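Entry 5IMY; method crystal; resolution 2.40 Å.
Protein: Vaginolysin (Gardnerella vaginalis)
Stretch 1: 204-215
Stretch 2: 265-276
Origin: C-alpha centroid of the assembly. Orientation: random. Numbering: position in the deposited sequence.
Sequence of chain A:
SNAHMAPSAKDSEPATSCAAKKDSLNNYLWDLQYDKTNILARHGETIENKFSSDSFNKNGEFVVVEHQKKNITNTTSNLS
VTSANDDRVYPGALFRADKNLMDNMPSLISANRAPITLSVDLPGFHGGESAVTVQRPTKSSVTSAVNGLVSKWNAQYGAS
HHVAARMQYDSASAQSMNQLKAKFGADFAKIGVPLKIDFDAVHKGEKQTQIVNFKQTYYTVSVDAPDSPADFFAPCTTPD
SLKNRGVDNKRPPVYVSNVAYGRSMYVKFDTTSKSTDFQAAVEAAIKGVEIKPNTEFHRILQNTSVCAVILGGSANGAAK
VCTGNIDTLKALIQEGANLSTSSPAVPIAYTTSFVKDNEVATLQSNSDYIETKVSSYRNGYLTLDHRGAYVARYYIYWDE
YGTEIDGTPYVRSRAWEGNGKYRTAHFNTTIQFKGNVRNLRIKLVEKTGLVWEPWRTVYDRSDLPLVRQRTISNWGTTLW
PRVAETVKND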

# COMPACT_ATOMS: atom_id res chain seq x y z
N LYS A 204 -11.15 -16.09 2.98
CA LYS A 204 -10.53 -16.66 1.78
C LYS A 204 -10.72 -15.78 0.56
O LYS A 204 -10.25 -16.14 -0.53
CB LYS A 204 -11.11 -18.05 1.49
CG LYS A 204 -10.58 -19.14 2.39
CD LYS A 204 -11.45 -20.39 2.30
CE LYS A 204 -10.91 -21.50 3.19
NZ LYS A 204 -9.52 -21.88 2.82
N GLY A 205 -11.38 -14.63 0.69
CA GLY A 205 -11.68 -13.80 -0.45
C GLY A 205 -12.74 -14.36 -1.36
O GLY A 205 -12.95 -13.82 -2.45
N GLU A 206 -13.43 -15.44 -0.96
CA GLU A 206 -14.51 -15.98 -1.77
C GLU A 206 -15.71 -15.04 -1.77
O GLU A 206 -16.41 -14.91 -2.78
CB GLU A 206 -14.91 -17.36 -1.27
CG GLU A 206 -13.86 -18.44 -1.47
CD GLU A 206 -14.36 -19.82 -1.10
OE1 GLU A 206 -15.53 -19.94 -0.68
OE2 GLU A 206 -13.59 -20.79 -1.24
N LYS A 207 -15.97 -14.38 -0.64
CA LYS A 207 -17.13 -13.51 -0.50
C LYS A 207 -16.74 -12.21 0.19
O LYS A 207 -15.73 -12.13 0.89
CB LYS A 207 -18.25 -14.18 0.31
CG LYS A 207 -19.07 -15.20 -0.44
CD LYS A 207 -20.34 -15.54 0.32
CE LYS A 207 -21.01 -16.79 -0.21
NZ LYS A 207 -22.41 -16.92 0.29
N GLN A 208 -17.56 -11.19 -0.05
CA GLN A 208 -17.63 -10.01 0.79
C GLN A 208 -19.03 -9.95 1.38
O GLN A 208 -20.01 -10.17 0.67
CB GLN A 208 -17.33 -8.73 -0.00
CG GLN A 208 -15.85 -8.50 -0.30
CD GLN A 208 -15.61 -7.21 -1.04
OE1 GLN A 208 -15.27 -6.19 -0.44
NE2 GLN A 208 -15.77 -7.24 -2.36
N THR A 209 -19.12 -9.66 2.68
CA THR A 209 -20.40 -9.72 3.37
C THR A 209 -20.57 -8.49 4.25
O THR A 209 -19.62 -8.03 4.89
CB THR A 209 -20.52 -10.99 4.22
OG1 THR A 209 -20.38 -12.14 3.39
CG2 THR A 209 -21.87 -11.04 4.93
N GLN A 210 -21.79 -7.96 4.28
CA GLN A 210 -22.15 -6.82 5.10
C GLN A 210 -23.35 -7.18 5.96
O GLN A 210 -24.32 -7.75 5.45
CB GLN A 210 -22.46 -5.59 4.24
CG GLN A 210 -22.42 -4.27 4.99
CD GLN A 210 -21.01 -3.90 5.43
OE1 GLN A 210 -20.03 -4.47 4.96
NE2 GLN A 210 -20.92 -2.93 6.33
N ILE A 211 -23.29 -6.85 7.24
CA ILE A 211 -24.38 -7.07 8.18
C ILE A 211 -24.91 -5.72 8.62
O ILE A 211 -24.13 -4.83 8.98
CB ILE A 211 -23.92 -7.90 9.40
CG1 ILE A 211 -23.30 -9.23 8.94
CG2 ILE A 211 -25.09 -8.14 10.35
CD1 ILE A 211 -24.23 -10.10 8.11
N VAL A 212 -26.23 -5.56 8.59
CA VAL A 212 -26.87 -4.28 8.87
C VAL A 212 -28.11 -4.52 9.71
O VAL A 212 -28.96 -5.34 9.35
CB VAL A 212 -27.23 -3.53 7.57
CG1 VAL A 212 -27.85 -2.17 7.89
CG2 VAL A 212 -26.00 -3.37 6.70
N ASN A 213 -28.21 -3.81 10.83
CA ASN A 213 -29.39 -3.85 11.69
C ASN A 213 -30.25 -2.63 11.36
O ASN A 213 -29.80 -1.50 11.50
CB ASN A 213 -28.98 -3.84 13.17
CG ASN A 213 -30.17 -4.00 14.10
OD1 ASN A 213 -31.19 -4.59 13.75
ND2 ASN A 213 -30.03 -3.46 15.31
N PHE A 214 -31.48 -2.88 10.91
CA PHE A 214 -32.43 -1.81 10.60
C PHE A 214 -33.45 -1.70 11.72
O PHE A 214 -34.07 -2.70 12.10
CB PHE A 214 -33.14 -2.06 9.27
CG PHE A 214 -32.28 -1.83 8.07
CD1 PHE A 214 -32.07 -0.55 7.58
CD2 PHE A 214 -31.67 -2.89 7.42
CE1 PHE A 214 -31.28 -0.34 6.47
CE2 PHE A 214 -30.88 -2.68 6.31
CZ PHE A 214 -30.68 -1.40 5.84
N LYS A 215 -33.62 -0.49 12.25
CA LYS A 215 -34.61 -0.21 13.28
C LYS A 215 -35.54 0.89 12.78
O LYS A 215 -35.09 2.01 12.51
CB LYS A 215 -33.94 0.21 14.59
CG LYS A 215 -33.58 -0.96 15.48
CD LYS A 215 -32.72 -0.53 16.65
CE LYS A 215 -32.42 -1.71 17.56
NZ LYS A 215 -31.33 -1.41 18.54
N MET A 265 -35.12 -5.54 11.97
CA MET A 265 -34.68 -6.67 11.16
C MET A 265 -33.17 -6.61 10.95
O MET A 265 -32.56 -5.53 11.00
CB MET A 265 -35.39 -6.70 9.80
CG MET A 265 -35.15 -5.48 8.93
SD MET A 265 -35.81 -5.70 7.27
CE MET A 265 -35.16 -4.23 6.48
N TYR A 266 -32.59 -7.77 10.71
CA TYR A 266 -31.18 -7.91 10.36
C TYR A 266 -31.06 -8.33 8.90
O TYR A 266 -31.80 -9.20 8.43
CB TYR A 266 -30.49 -8.95 11.25
CG TYR A 266 -30.05 -8.41 12.59
CD1 TYR A 266 -28.78 -7.89 12.76
CD2 TYR A 266 -30.91 -8.42 13.69
CE1 TYR A 266 -28.36 -7.40 13.98
CE2 TYR A 266 -30.50 -7.93 14.91
CZ TYR A 266 -29.23 -7.42 15.05
OH TYR A 266 -28.81 -6.92 16.27
N VAL A 267 -30.13 -7.71 8.19
CA VAL A 267 -29.96 -7.93 6.76
C VAL A 267 -28.50 -8.29 6.48
O VAL A 267 -27.59 -7.62 6.98
CB VAL A 267 -30.37 -6.69 5.93
CG1 VAL A 267 -30.29 -7.00 4.44
CG2 VAL A 267 -31.77 -6.24 6.31
N LYS A 268 -28.29 -9.33 5.69
CA LYS A 268 -26.97 -9.74 5.24
C LYS A 268 -26.84 -9.44 3.75
O LYS A 268 -27.58 -10.01 2.94
CB LYS A 268 -26.73 -11.23 5.51
CG LYS A 268 -25.40 -11.75 4.98
CD LYS A 268 -25.26 -13.26 5.15
CE LYS A 268 -26.20 -14.03 4.22
NZ LYS A 268 -26.09 -15.50 4.39
N PHE A 269 -25.91 -8.56 3.40
CA PHE A 269 -25.52 -8.33 2.02
C PHE A 269 -24.23 -9.09 1.75
O PHE A 269 -23.26 -8.93 2.49
CB PHE A 269 -25.30 -6.84 1.73
CG PHE A 269 -26.46 -5.97 2.07
CD1 PHE A 269 -27.35 -5.56 1.09
CD2 PHE A 269 -26.66 -5.52 3.37
CE1 PHE A 269 -28.42 -4.74 1.40
CE2 PHE A 269 -27.72 -4.70 3.68
CZ PHE A 269 -28.60 -4.31 2.70
N ASP A 270 -24.22 -9.90 0.70
CA ASP A 270 -22.98 -10.53 0.27
C ASP A 270 -22.95 -10.63 -1.25
O ASP A 270 -23.99 -10.66 -1.91
CB ASP A 270 -22.78 -11.92 0.90
CG ASP A 270 -23.85 -12.92 0.51
OD1 ASP A 270 -24.56 -12.69 -0.49
OD2 ASP A 270 -23.98 -13.95 1.20
N THR A 271 -21.74 -10.65 -1.79
CA THR A 271 -21.52 -10.81 -3.22
C THR A 271 -20.23 -11.59 -3.42
O THR A 271 -19.36 -11.61 -2.55
CB THR A 271 -21.44 -9.46 -3.94
OG1 THR A 271 -21.30 -9.67 -5.35
CG2 THR A 271 -20.24 -8.65 -3.44
N THR A 272 -20.13 -12.22 -4.58
CA THR A 272 -18.88 -12.86 -4.97
C THR A 272 -17.94 -11.90 -5.67
O THR A 272 -16.86 -12.32 -6.11
CB THR A 272 -19.17 -14.08 -5.86
OG1 THR A 272 -17.99 -14.89 -5.96
CG2 THR A 272 -19.60 -13.65 -7.26
N SER A 273 -18.31 -10.63 -5.79
CA SER A 273 -17.44 -9.65 -6.41
C SER A 273 -16.21 -9.40 -5.54
O SER A 273 -16.33 -9.21 -4.33
CB SER A 273 -18.19 -8.34 -6.64
OG SER A 273 -17.30 -7.29 -6.97
N LYS A 274 -15.04 -9.40 -6.17
CA LYS A 274 -13.79 -9.13 -5.49
C LYS A 274 -13.45 -7.64 -5.48
O LYS A 274 -12.28 -7.28 -5.34
CB LYS A 274 -12.65 -9.91 -6.14
CG LYS A 274 -12.98 -11.37 -6.42
CD LYS A 274 -13.09 -12.18 -5.14
CE LYS A 274 -13.89 -13.46 -5.35
NZ LYS A 274 -13.18 -14.43 -6.22
N SER A 275 -14.45 -6.78 -5.63
CA SER A 275 -14.24 -5.36 -5.79
C SER A 275 -14.20 -4.65 -4.45
O SER A 275 -14.95 -4.99 -3.53
CB SER A 275 -15.34 -4.75 -6.66
OG SER A 275 -15.30 -3.33 -6.63
N THR A 276 -13.33 -3.66 -4.34
CA THR A 276 -13.49 -2.62 -3.33
C THR A 276 -14.75 -1.84 -3.70
O THR A 276 -15.49 -2.21 -4.61
CB THR A 276 -12.24 -1.75 -3.23
OG1 THR A 276 -12.43 -0.76 -2.21
CG2 THR A 276 -11.96 -1.05 -4.56

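Residues 208-215 and 265-271 are neighbouring antiparallel strands, with 165° between their N-to-C directions. Hydrogen-bonded and non-hydrogen-bonded pairs alternate along them.

Gly205 follows the last turn of a helix and closes it in a Schellman motif. Its phi is positive, 72°, a value that favours glycine. Gly205 O lies 3.1 Å from Lys274 CE, because the Lys274 side chain folds back although its CA-to-CB bond points away. The CA-to-CB bond of Glu206 points away, and its contacts come through the carbonyl: Glu206 O is 3.6 Å from Thr272 OG1.

Lys207 has an extended side chain, and its end forms a salt bridge with Asp270. The distance from Lys207 NZ to Asp270 OD2 is 3.5 Å, and the hydrogen bond within it is weak.

Gln208 opens the ladder and has the largest area covered by the other stretch. Its backbone pairs with Thr271 in both directions: Gln208 N to Thr271 O is 3.1 Å, and Thr271 N to Gln208 O is 3.0 Å. Its side-chain amide ties down the loop beyond the strand. Gln208 NE2 donates to Ser273 O at 2.8 Å and to Ser275 O at 2.7 Å. That loop is also braced internally, by a 3.2 Å hydrogen bond from Ser273 N to Thr271 OG1.

Thr209 sits opposite Asp270 in a non-hydrogen-bonded pair, with their CA atoms 4.1 Å apart. Thr209 CA makes a CA-H...O contact with Phe269 O at 3.1 Å, one of several along the ladder.

Gln210 and Phe269 make the shortest backbone bonds of the ladder. Gln210 N to Phe269 O is 2.5 Å, and Phe269 N to Gln210 O is 2.7 Å.

Ile211 shares a face with Thr209 and Asn213. Ile211 CD1 meets the aliphatic part of Lys268 at CG, 3.7 Å away. Ile211 CG2 lies at the edge of the Tyr266 ring, 4.4 Å from Tyr266 CD1.

Val212 returns to the other face. Val212 N to Val267 O and Val267 N to Val212 O are both 2.9 Å. Val212 CG2 packs 3.7 Å from Phe269 CE2, a diagonal apolar contact.

Asn213 lies against Tyr266. Asn213 CB makes an off-centre CH-pi contact, 4.2 Å from the centroid of the Tyr266 ring.

Phe214 forms the last pair within these two stretches, with Met265. Phe214 N to Met265 O is 2.9 Å, and Met265 N to Phe214 O is 3.0 Å. Its ring edge meets Val267, with Phe214 CD2 to Val267 CG2 at 3.5 Å. Phe214 CD2 is also 3.9 Å from Met265 CE. Lys215 points away and makes no contact.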